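Local coordinates for polysaccharide deacetylase-like protein (PDB 4V33), which is a putative zinc-dependent polysaccharide deacetylase that probably removes acetyl groups from cell-wall sugars, and is required for osmotic stability and cell shape in Bacillus anthracis, at residues T322-G327 / R343-H348; L147-I152 / L163-A168; Y182-F187 / K198-T203. All blocks are in the same frame, centred on the assembly; numbering follows the deposited sequence.

Contact 1 of 3, residues T322-G327 / R343-H348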
loop_
_atom_site.group_PDB
_atom_site.type_symbol
_atom_site.label_atom_id
_atom_site.label_comp_id
_atom_site.label_asym_id
_atom_site.label_seq_id
_atom_site.Cartn_x
_atom_site.Cartn_y
_atom_site.Cartn_z
ATOM N N THR A 322 10.203 -6.843 0.143
ATOM C CA THR A 322 9.160 -7.859 0.240
ATOM C C THR A 322 9.731 -9.269 0.263
ATOM O O THR A 322 10.727 -9.571 -0.406
ATOM C CB THR A 322 8.143 -7.765 -0.921
ATOM O OG1 THR A 322 8.844 -7.625 -2.162
ATOM C CG2 THR A 322 7.207 -6.577 -0.722
ATOM N N THR A 323 9.073 -10.124 1.037
ATOM C CA THR A 323 9.452 -11.524 1.183
ATOM C C THR A 323 8.463 -12.392 0.420
ATOM O O THR A 323 7.640 -11.882 -0.340
ATOM C CB THR A 323 9.431 -11.936 2.672
ATOM O OG1 THR A 323 8.070 -12.027 3.124
ATOM C CG2 THR A 323 10.183 -10.917 3.535
ATOM N N THR A 324 8.548 -13.708 0.600
ATOM C CA THR A 324 7.499 -14.578 0.083
ATOM C C THR A 324 6.690 -15.233 1.195
ATOM O O THR A 324 5.965 -16.202 0.953
ATOM C CB THR A 324 8.046 -15.659 -0.875
ATOM O OG1 THR A 324 8.993 -16.487 -0.192
ATOM C CG2 THR A 324 8.706 -15.014 -2.088
ATOM N N LYS A 325 6.807 -14.710 2.414
ATOM C CA LYS A 325 5.987 -15.210 3.511
ATOM C C LYS A 325 4.536 -14.862 3.201
ATOM O O LYS A 325 4.239 -13.735 2.820
ATOM C CB LYS A 325 6.423 -14.590 4.841
ATOM C CG LYS A 325 5.711 -15.167 6.054
ATOM C CD LYS A 325 6.335 -14.660 7.351
ATOM C CE LYS A 325 5.556 -15.146 8.562
ATOM N NZ LYS A 325 6.202 -14.738 9.845
ATOM N N PRO A 326 3.623 -15.830 3.340
ATOM C CA PRO A 326 2.237 -15.572 2.929
ATOM C C PRO A 326 1.457 -14.704 3.906
ATOM O O PRO A 326 1.628 -14.805 5.122
ATOM C CB PRO A 326 1.615 -16.972 2.883
ATOM C CG PRO A 326 2.456 -17.790 3.815
ATOM C CD PRO A 326 3.850 -17.246 3.685
ATOM N N GLY A 327 0.587 -13.860 3.371
ATOM C CA GLY A 327 -0.259 -13.038 4.214
ATOM C C GLY A 327 -0.374 -11.617 3.712
ATOM O O GLY A 327 0.223 -11.259 2.698
ATOM N N ARG A 343 3.718 -11.233 1.317
ATOM C CA ARG A 343 3.023 -11.138 0.040
ATOM C C ARG A 343 2.020 -12.266 -0.166
ATOM O O ARG A 343 2.127 -13.342 0.428
ATOM C CB ARG A 343 4.011 -11.083 -1.129
ATOM C CG ARG A 343 4.836 -9.795 -1.160
ATOM C CD ARG A 343 5.482 -9.594 -2.510
ATOM N NE ARG A 343 6.678 -10.424 -2.676
ATOM C CZ ARG A 343 7.356 -10.506 -3.813
ATOM N NH1 ARG A 343 6.934 -9.833 -4.885
ATOM N NH2 ARG A 343 8.457 -11.254 -3.878
ATOM N N VAL A 344 1.040 -11.992 -1.020
ATOM C CA VAL A 344 0.046 -12.990 -1.407
ATOM C C VAL A 344 0.442 -13.582 -2.760
ATOM O O VAL A 344 0.466 -12.880 -3.774
ATOM C CB VAL A 344 -1.360 -12.348 -1.492
ATOM C CG1 VAL A 344 -2.390 -13.383 -1.949
ATOM C CG2 VAL A 344 -1.759 -11.739 -0.139
ATOM N N ARG A 345 0.763 -14.872 -2.776
ATOM C CA ARG A 345 1.192 -15.548 -3.995
ATOM C C ARG A 345 -0.002 -15.898 -4.879
ATOM O O ARG A 345 -0.963 -16.499 -4.410
ATOM C CB ARG A 345 1.950 -16.823 -3.630
ATOM C CG ARG A 345 2.374 -17.657 -4.821
ATOM C CD ARG A 345 3.131 -18.919 -4.380
ATOM N NE ARG A 345 4.431 -18.630 -3.779
ATOM C CZ ARG A 345 5.545 -18.425 -4.475
ATOM N NH1 ARG A 345 5.519 -18.442 -5.802
ATOM N NH2 ARG A 345 6.689 -18.182 -3.839
ATOM N N ILE A 346 0.053 -15.491 -6.144
ATOM C CA ILE A 346 -0.933 -15.952 -7.115
ATOM C C ILE A 346 -0.358 -17.117 -7.922
ATOM O O ILE A 346 0.791 -17.072 -8.364
ATOM C CB ILE A 346 -1.405 -14.821 -8.049
ATOM C CG1 ILE A 346 -1.925 -13.631 -7.228
ATOM C CG2 ILE A 346 -2.477 -15.346 -9.007
ATOM C CD1 ILE A 346 -2.940 -14.000 -6.147
ATOM N N HIS A 347 -1.155 -18.172 -8.088
ATOM C CA HIS A 347 -0.713 -19.398 -8.744
ATOM C C HIS A 347 -1.315 -19.548 -10.134
ATOM O O HIS A 347 -2.348 -18.955 -10.443
ATOM C CB HIS A 347 -1.174 -20.611 -7.937
ATOM C CG HIS A 347 -0.634 -20.655 -6.543
ATOM N ND1 HIS A 347 0.547 -21.293 -6.229
ATOM C CD2 HIS A 347 -1.124 -20.168 -5.379
ATOM C CE1 HIS A 347 0.764 -21.190 -4.929
ATOM N NE2 HIS A 347 -0.231 -20.508 -4.391
ATOM N N HIS A 348 -0.680 -20.380 -10.952
ATOM C CA HIS A 348 -1.230 -20.764 -12.251
ATOM C C HIS A 348 -2.691 -21.200 -12.152
ATOM O O HIS A 348 -3.504 -20.901 -13.031
ATOM C CB HIS A 348 -0.402 -21.911 -12.837
ATOM C CG HIS A 348 -0.911 -22.413 -14.154
ATOM N ND1 HIS A 348 -0.748 -21.714 -15.332
ATOM C CD2 HIS A 348 -1.569 -23.549 -14.479
ATOM C CE1 HIS A 348 -1.286 -22.402 -16.326
ATOM N NE2 HIS A 348 -1.795 -23.519 -15.834
HETATM O O HOH W 1 10.584 -12.003 -1.891
HETATM O O HOH W 2 3.606 -15.535 -0.478
HETATM O O HOH W 3 6.162 -18.665 -0.576
#
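Pro326 and Arg343 mark the nearest approach of two strands that cross steeply, their short axes 77° apart. Arg343 N donates to Lys325 O at 3.0 Å. Arg343 O faces Pro326 and Gly327, where the CA-H of Pro326 meets it and Gly327 N makes a weak bond of 3.4 Å; water 2 joins it to Thr324 O. Gly327 suits its place because a beta carbon there would press on the carbonyl oxygen of Pro326. Before this, the chain bends in an ST turn, in which Thr323 OG1 accepts from Lys325 N.

The side chain of Arg343 turns back over the first strand. It is bent at chi3 (-79°), which carries NE to Thr323 O: the bond is 2.9 Å long, almost straight at 177°, and the oxygen lies in the guanidinium plane. One face of the group is roofed by Thr322 OG1, 3.5 Å above its centre, while Thr322 CB rests 3.5 Å from NE. A small, branched residue allows this close crossing. Water 1 ties Arg343 NH2 to Thr322 O, and NH2 also forms a salt bridge with Asp205, the residue before the zinc ligand Asp206; NH1 bonds Thr203 OG1. An arginine can serve all these acceptors at once, so its flat end is fixed in rotation; the side chain comes to about 7 Å from the zinc ion at nearest atoms. Farther out, Thr324 lies alongside Arg345, whose NH2 has a weak bond to water 3.

The pair belongs to the parallel sheet of the deacetylase domain. Strand 341-345 lies between strands 320-326 and 146-149, strand 298-300 flanks the former, and helix 352-359 packs on Val344.

Contact 2 of 3, residues L147-I152 / L163-A168. With ACT (acetate ion), chain C.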
loop_
_atom_site.group_PDB
_atom_site.type_symbol
_atom_site.label_atom_id
_atom_site.label_comp_id
_atom_site.label_asym_id
_atom_site.label_seq_id
_atom_site.Cartn_x
_atom_site.Cartn_y
_atom_site.Cartn_z
ATOM N N LEU A 147 0.267 -8.383 -3.769
ATOM C CA LEU A 147 0.201 -9.536 -4.674
ATOM C C LEU A 147 1.539 -9.811 -5.333
ATOM O O LEU A 147 2.258 -8.883 -5.712
ATOM C CB LEU A 147 -0.825 -9.273 -5.769
ATOM C CG LEU A 147 -2.279 -9.142 -5.307
ATOM C CD1 LEU A 147 -3.151 -8.530 -6.407
ATOM C CD2 LEU A 147 -2.806 -10.528 -4.944
ATOM N N MET A 148 1.862 -11.094 -5.488
ATOM C CA MET A 148 3.086 -11.503 -6.161
ATOM C C MET A 148 2.780 -12.341 -7.405
ATOM O O MET A 148 2.265 -13.465 -7.299
ATOM C CB MET A 148 3.971 -12.308 -5.221
ATOM C CG MET A 148 5.236 -12.841 -5.904
ATOM S SD MET A 148 6.309 -13.755 -4.799
ATOM C CE MET A 148 5.169 -15.005 -4.214
ATOM N N TYR A 149 3.080 -11.764 -8.566
ATOM C CA TYR A 149 3.039 -12.467 -9.844
ATOM C C TYR A 149 4.444 -12.709 -10.365
ATOM O O TYR A 149 5.400 -12.061 -9.927
ATOM C CB TYR A 149 2.297 -11.628 -10.876
ATOM C CG TYR A 149 0.816 -11.480 -10.635
ATOM C CD1 TYR A 149 -0.078 -12.437 -11.119
ATOM C CD2 TYR A 149 0.301 -10.390 -9.954
ATOM C CE1 TYR A 149 -1.429 -12.317 -10.926
ATOM C CE2 TYR A 149 -1.062 -10.258 -9.746
ATOM C CZ TYR A 149 -1.924 -11.215 -10.241
ATOM O OH TYR A 149 -3.272 -11.069 -10.033
ATOM N N HIS A 150 4.573 -13.658 -11.290
ATOM C CA HIS A 150 5.817 -13.884 -12.007
ATOM C C HIS A 150 5.594 -13.744 -13.510
ATOM O O HIS A 150 5.629 -12.631 -14.032
ATOM C CB HIS A 150 6.413 -15.240 -11.641
ATOM C CG HIS A 150 7.064 -15.249 -10.296
ATOM N ND1 HIS A 150 6.347 -15.300 -9.119
ATOM C CD2 HIS A 150 8.369 -15.163 -9.941
ATOM C CE1 HIS A 150 7.187 -15.276 -8.096
ATOM N NE2 HIS A 150 8.415 -15.180 -8.567
ATOM N N ALA A 151 5.354 -14.856 -14.201
ATOM C CA ALA A 151 5.112 -14.815 -15.640
ATOM C C ALA A 151 3.635 -14.550 -15.918
ATOM O O ALA A 151 2.763 -15.101 -15.245
ATOM C CB ALA A 151 5.535 -16.123 -16.280
ATOM N N ILE A 152 3.363 -13.672 -16.880
ATOM C CA ILE A 152 2.008 -13.484 -17.402
ATOM C C ILE A 152 2.036 -13.946 -18.849
ATOM O O ILE A 152 2.390 -13.198 -19.758
ATOM C CB ILE A 152 1.540 -12.026 -17.306
ATOM C CG1 ILE A 152 1.676 -11.512 -15.865
ATOM C CG2 ILE A 152 0.091 -11.910 -17.784
ATOM C CD1 ILE A 152 0.803 -12.251 -14.849
ATOM N N LEU A 163 4.309 -20.727 -11.883
ATOM C CA LEU A 163 4.675 -19.318 -11.964
ATOM C C LEU A 163 4.083 -18.606 -13.176
ATOM O O LEU A 163 4.377 -17.432 -13.403
ATOM C CB LEU A 163 6.196 -19.171 -11.974
ATOM C CG LEU A 163 6.894 -19.694 -10.718
ATOM C CD1 LEU A 163 8.403 -19.496 -10.839
ATOM C CD2 LEU A 163 6.365 -19.009 -9.483
ATOM N N PHE A 164 3.256 -19.308 -13.954
ATOM C CA PHE A 164 2.569 -18.702 -15.096
ATOM C C PHE A 164 1.103 -18.429 -14.810
ATOM O O PHE A 164 0.351 -19.351 -14.513
ATOM C CB PHE A 164 2.629 -19.618 -16.315
ATOM C CG PHE A 164 3.978 -19.668 -16.973
ATOM C CD1 PHE A 164 5.013 -20.365 -16.391
ATOM C CD2 PHE A 164 4.198 -19.018 -18.178
ATOM C CE1 PHE A 164 6.268 -20.415 -16.999
ATOM C CE2 PHE A 164 5.447 -19.065 -18.791
ATOM C CZ PHE A 164 6.475 -19.762 -18.198
ATOM N N VAL A 165 0.695 -17.173 -14.929
ATOM C CA VAL A 165 -0.728 -16.818 -14.932
ATOM C C VAL A 165 -1.070 -16.351 -16.345
ATOM O O VAL A 165 -0.379 -15.514 -16.910
ATOM C CB VAL A 165 -1.031 -15.729 -13.879
ATOM C CG1 VAL A 165 -2.441 -15.145 -14.052
ATOM C CG2 VAL A 165 -0.849 -16.294 -12.475
ATOM N N SER A 166 -2.103 -16.923 -16.955
ATOM C CA SER A 166 -2.419 -16.556 -18.336
ATOM C C SER A 166 -2.866 -15.107 -18.419
ATOM O O SER A 166 -3.417 -14.582 -17.462
ATOM C CB SER A 166 -3.513 -17.458 -18.897
ATOM O OG SER A 166 -4.738 -17.259 -18.200
ATOM N N PRO A 167 -2.634 -14.456 -19.567
ATOM C CA PRO A 167 -3.127 -13.082 -19.719
ATOM C C PRO A 167 -4.640 -12.979 -19.484
ATOM O O PRO A 167 -5.085 -11.990 -18.900
ATOM C CB PRO A 167 -2.755 -12.743 -21.164
ATOM C CG PRO A 167 -1.486 -13.536 -21.388
ATOM C CD PRO A 167 -1.713 -14.839 -20.656
ATOM N N ALA A 168 -5.405 -13.979 -19.913
ATOM C CA ALA A 168 -6.849 -13.972 -19.665
ATOM C C ALA A 168 -7.187 -14.003 -18.175
ATOM O O ALA A 168 -8.020 -13.228 -17.705
ATOM C CB ALA A 168 -7.527 -15.130 -20.392
HETATM C C ACT C . 11.237 -14.577 -6.143
HETATM O O ACT C . 10.664 -14.082 -7.150
HETATM O OXT ACT C . 12.173 -15.398 -6.332
HETATM C CH3 ACT C . 10.819 -14.203 -4.758
#
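Ala151 and Phe164, with Ile152 and Val165, form a short two-stranded parallel sheet at one end of the deacetylase barrel, just beyond strand 146-149. Ala151 uses both its backbone groups: its N donates to Leu163 O (2.9 Å), and its O accepts from Val165 N in a nearly straight bond of 2.9 Å. The polar atoms turned the other way are met by side chains. Asn210 OD1 accepts from Ile152 N, Asn213 ND2 donates to Ile152 O and Asn211 ND2 to His150 O, and His348 ND1 bonds Phe164 O. Tyr149 OH reaches Gln173 of helix 167-179, while Ser166 N-caps that helix, its OG accepting from Asn169 N.

His150, with psi at -95°, interrupts the strand; its side chain reaches to about 4 Å from the zinc ion at nearest atoms, although the metal ligands are Asp206, His264 and His268. Its NE2 donates to an acetate oxygen at 2.9 Å; that acetate is also held by Phe303 N and probably comes from the crystallisation liquor. One face of the imidazole carries Leu163 CD2, 3.7 Å above the plane and displaced toward the rim.

Ile152 and Val165 point the same way, CD1 of the former 4.0 Å from CB of the latter. On the other side, the small methyl of Ala151 lets a ring lie close: its CB sits over the face of the Phe164 ring, 3.8 Å from the ring centroid.

Contact 3 of 3, residues Y182-F187 / K198-T203. With EDO (1,2-ethanediol), chain G; ACT (acetate ion), chain E.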
loop_
_atom_site.group_PDB
_atom_site.type_symbol
_atom_site.label_atom_id
_atom_site.label_comp_id
_atom_site.label_asym_id
_atom_site.label_seq_id
_atom_site.Cartn_x
_atom_site.Cartn_y
_atom_site.Cartn_z
ATOM N N TYR A 182 -11.009 -1.405 -5.410
ATOM C CA TYR A 182 -9.648 -1.417 -4.887
ATOM C C TYR A 182 -8.857 -0.229 -5.422
ATOM O O TYR A 182 -9.085 0.225 -6.542
ATOM C CB TYR A 182 -8.949 -2.738 -5.256
ATOM C CG TYR A 182 -9.426 -3.902 -4.424
ATOM C CD1 TYR A 182 -10.617 -4.557 -4.731
ATOM C CD2 TYR A 182 -8.708 -4.325 -3.312
ATOM C CE1 TYR A 182 -11.067 -5.608 -3.951
ATOM C CE2 TYR A 182 -9.154 -5.373 -2.529
ATOM C CZ TYR A 182 -10.331 -6.013 -2.858
ATOM O OH TYR A 182 -10.785 -7.058 -2.083
ATOM N N THR A 183 -7.923 0.267 -4.612
ATOM C CA THR A 183 -7.026 1.322 -5.056
ATOM C C THR A 183 -5.628 0.732 -5.215
ATOM O O THR A 183 -4.969 0.367 -4.234
ATOM C CB THR A 183 -6.971 2.505 -4.055
ATOM O OG1 THR A 183 -8.293 2.993 -3.807
ATOM C CG2 THR A 183 -6.113 3.637 -4.613
ATOM N N LEU A 184 -5.190 0.613 -6.462
ATOM C CA LEU A 184 -3.860 0.069 -6.735
ATOM C C LEU A 184 -2.810 1.124 -6.415
ATOM O O LEU A 184 -2.955 2.296 -6.784
ATOM C CB LEU A 184 -3.756 -0.390 -8.192
ATOM C CG LEU A 184 -4.361 -1.766 -8.524
ATOM C CD1 LEU A 184 -5.879 -1.841 -8.308
ATOM C CD2 LEU A 184 -4.016 -2.161 -9.957
ATOM N N LEU A 185 -1.772 0.703 -5.702
ATOM C CA LEU A 185 -0.708 1.597 -5.271
ATOM C C LEU A 185 0.658 1.028 -5.600
ATOM O O LEU A 185 0.810 -0.172 -5.851
ATOM C CB LEU A 185 -0.767 1.823 -3.757
ATOM C CG LEU A 185 -2.015 2.507 -3.203
ATOM C CD1 LEU A 185 -1.933 2.560 -1.683
ATOM C CD2 LEU A 185 -2.179 3.906 -3.791
ATOM N N THR A 186 1.651 1.912 -5.591
ATOM C CA THR A 186 3.059 1.520 -5.636
ATOM C C THR A 186 3.749 2.179 -4.448
ATOM O O THR A 186 3.140 2.993 -3.761
ATOM C CB THR A 186 3.736 1.940 -6.958
ATOM O OG1 THR A 186 3.574 3.352 -7.170
ATOM C CG2 THR A 186 3.122 1.184 -8.129
ATOM N N PHE A 187 5.018 1.866 -4.199
ATOM C CA PHE A 187 5.648 2.308 -2.954
ATOM C C PHE A 187 5.884 3.815 -2.852
ATOM O O PHE A 187 6.068 4.340 -1.758
ATOM C CB PHE A 187 6.927 1.499 -2.668
ATOM C CG PHE A 187 6.634 0.090 -2.259
ATOM C CD1 PHE A 187 6.140 -0.182 -0.987
ATOM C CD2 PHE A 187 6.780 -0.961 -3.160
ATOM C CE1 PHE A 187 5.827 -1.472 -0.607
ATOM C CE2 PHE A 187 6.465 -2.261 -2.787
ATOM C CZ PHE A 187 5.987 -2.519 -1.510
ATOM N N LYS A 198 -9.571 0.357 0.168
ATOM C CA LYS A 198 -9.067 -0.947 -0.264
ATOM C C LYS A 198 -7.713 -0.887 -0.976
ATOM O O LYS A 198 -7.601 -1.257 -2.149
ATOM C CB LYS A 198 -10.103 -1.624 -1.166
ATOM C CG LYS A 198 -11.429 -1.902 -0.480
ATOM C CD LYS A 198 -12.360 -2.660 -1.423
ATOM C CE LYS A 198 -13.724 -2.853 -0.809
ATOM N NZ LYS A 198 -14.589 -3.671 -1.707
ATOM N N PRO A 199 -6.681 -0.409 -0.273
ATOM C CA PRO A 199 -5.341 -0.356 -0.868
ATOM C C PRO A 199 -4.834 -1.745 -1.228
ATOM O O PRO A 199 -5.096 -2.707 -0.508
ATOM C CB PRO A 199 -4.484 0.227 0.266
ATOM C CG PRO A 199 -5.231 -0.147 1.525
ATOM C CD PRO A 199 -6.680 0.023 1.137
ATOM N N ILE A 200 -4.119 -1.845 -2.341
ATOM C CA ILE A 200 -3.530 -3.107 -2.759
ATOM C C ILE A 200 -2.316 -2.825 -3.642
ATOM O O ILE A 200 -2.304 -1.836 -4.381
ATOM C CB ILE A 200 -4.573 -3.993 -3.489
ATOM C CG1 ILE A 200 -4.014 -5.398 -3.743
ATOM C CG2 ILE A 200 -5.063 -3.333 -4.792
ATOM C CD1 ILE A 200 -5.122 -6.433 -4.021
ATOM N N PHE A 201 -1.298 -3.676 -3.535
ATOM C CA PHE A 201 -0.089 -3.550 -4.337
ATOM C C PHE A 201 0.023 -4.740 -5.268
ATOM O O PHE A 201 0.138 -5.875 -4.813
ATOM C CB PHE A 201 1.153 -3.508 -3.432
ATOM C CG PHE A 201 1.359 -2.186 -2.755
ATOM C CD1 PHE A 201 0.464 -1.735 -1.799
ATOM C CD2 PHE A 201 2.449 -1.392 -3.071
ATOM C CE1 PHE A 201 0.645 -0.507 -1.173
ATOM C CE2 PHE A 201 2.637 -0.169 -2.447
ATOM C CZ PHE A 201 1.739 0.273 -1.505
ATOM N N VAL A 202 -0.035 -4.482 -6.569
ATOM C CA VAL A 202 0.225 -5.522 -7.553
ATOM C C VAL A 202 1.724 -5.499 -7.855
ATOM O O VAL A 202 2.261 -4.454 -8.243
ATOM C CB VAL A 202 -0.560 -5.274 -8.848
ATOM C CG1 VAL A 202 -0.262 -6.366 -9.879
ATOM C CG2 VAL A 202 -2.070 -5.196 -8.552
ATOM N N THR A 203 2.397 -6.634 -7.650
ATOM C CA THR A 203 3.837 -6.714 -7.936
ATOM C C THR A 203 4.170 -7.912 -8.816
ATOM O O THR A 203 3.483 -8.944 -8.777
ATOM C CB THR A 203 4.741 -6.762 -6.653
ATOM O OG1 THR A 203 4.764 -8.086 -6.101
ATOM C CG2 THR A 203 4.269 -5.762 -5.596
HETATM C C1 EDO G . -8.649 2.753 -8.804
HETATM O O1 EDO G . -8.230 3.879 -9.579
HETATM C C2 EDO G . -7.637 1.617 -8.953
HETATM O O2 EDO G . -6.352 2.049 -8.517
HETATM C C ACT E . -14.060 -7.130 -1.888
HETATM O O ACT E . -13.185 -7.767 -2.509
HETATM O OXT ACT E . -13.642 -6.185 -1.187
HETATM C CH3 ACT E . -15.516 -7.480 -1.978
HETATM O O HOH W 4 -0.593 -1.926 -7.541
HETATM O O HOH W 5 2.701 -2.202 -6.436
#
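Tyr182 offers one face of its ring to the chain of Lys198, whose CD stands 4.0 Å above the ring centre, while an acetate oxygen lies in plane at the ring edge. With its chain extended beyond CG, Lys198 passes its methylenes over the ring, and NZ reaches the other acetate oxygen at 2.7 Å; NZ also bonds Asn180 O. Tyr182 OH and Tyr176 OH both bond this acetate, probably from the crystallisation liquor. Deeper in, the Phe201 ring has Leu185 CB over one face, 3.6 Å above the plane, and Phe187 N near its edge. Its CE2 in turn sits 3.8 Å above the centre of the Phe187 ring; the two planes are inclined at 37°, and Phe320 stacks on Phe187.

Three backbone bonds join the strands: Thr183 N to Lys198 O (2.9 Å), Ile200 N to Thr183 O, and Leu185 N to Ile200 O. Pro199 suits its place in this pair because the bonds to Thr183 use the groups of Lys198 and Ile200 and ask for no N-H of residue 199. Past Leu185 the strands diverge, and water 4 accepts from Val202 N and lies within bonding distance of Leu185 O. Leu184 and Ile200 lie side by side, CD1 to CG2 3.9 Å, beneath Leu177 of helix 167-179; Leu185, Pro199 and Phe201 project from the opposite face. Parallel neighbours with helix 167-179 over one face, and strand 199-206 running on to the zinc ligand Asp206, are what is expected of the distorted beta/alpha barrel of polysaccharide deacetylases.

All three contacts reach one parallel sheet, contact 2 only through strand 146-149, since its own pair is a separate two-stranded sheet; that strand lies between strand 341-345 of contact 1 and strand 199-206 of contact 3. Contact 3 is the buried one, its centre about 5 Å from that of the chain, and is mainly hydrocarbon and aromatic. Contacts 1 and 2, partly buried, lie nearer the zinc ion and rely more on polar side chains, water and, in contact 2, asparagines from outside. Thr203 OG1 is shared: it bonds Arg343 NH1 and Leu147 O. Met148 packs against both arginines of contact 1, and helix 167-179 begins in contact 2 and packs on the Leu184 and Ile200 face of contact 3.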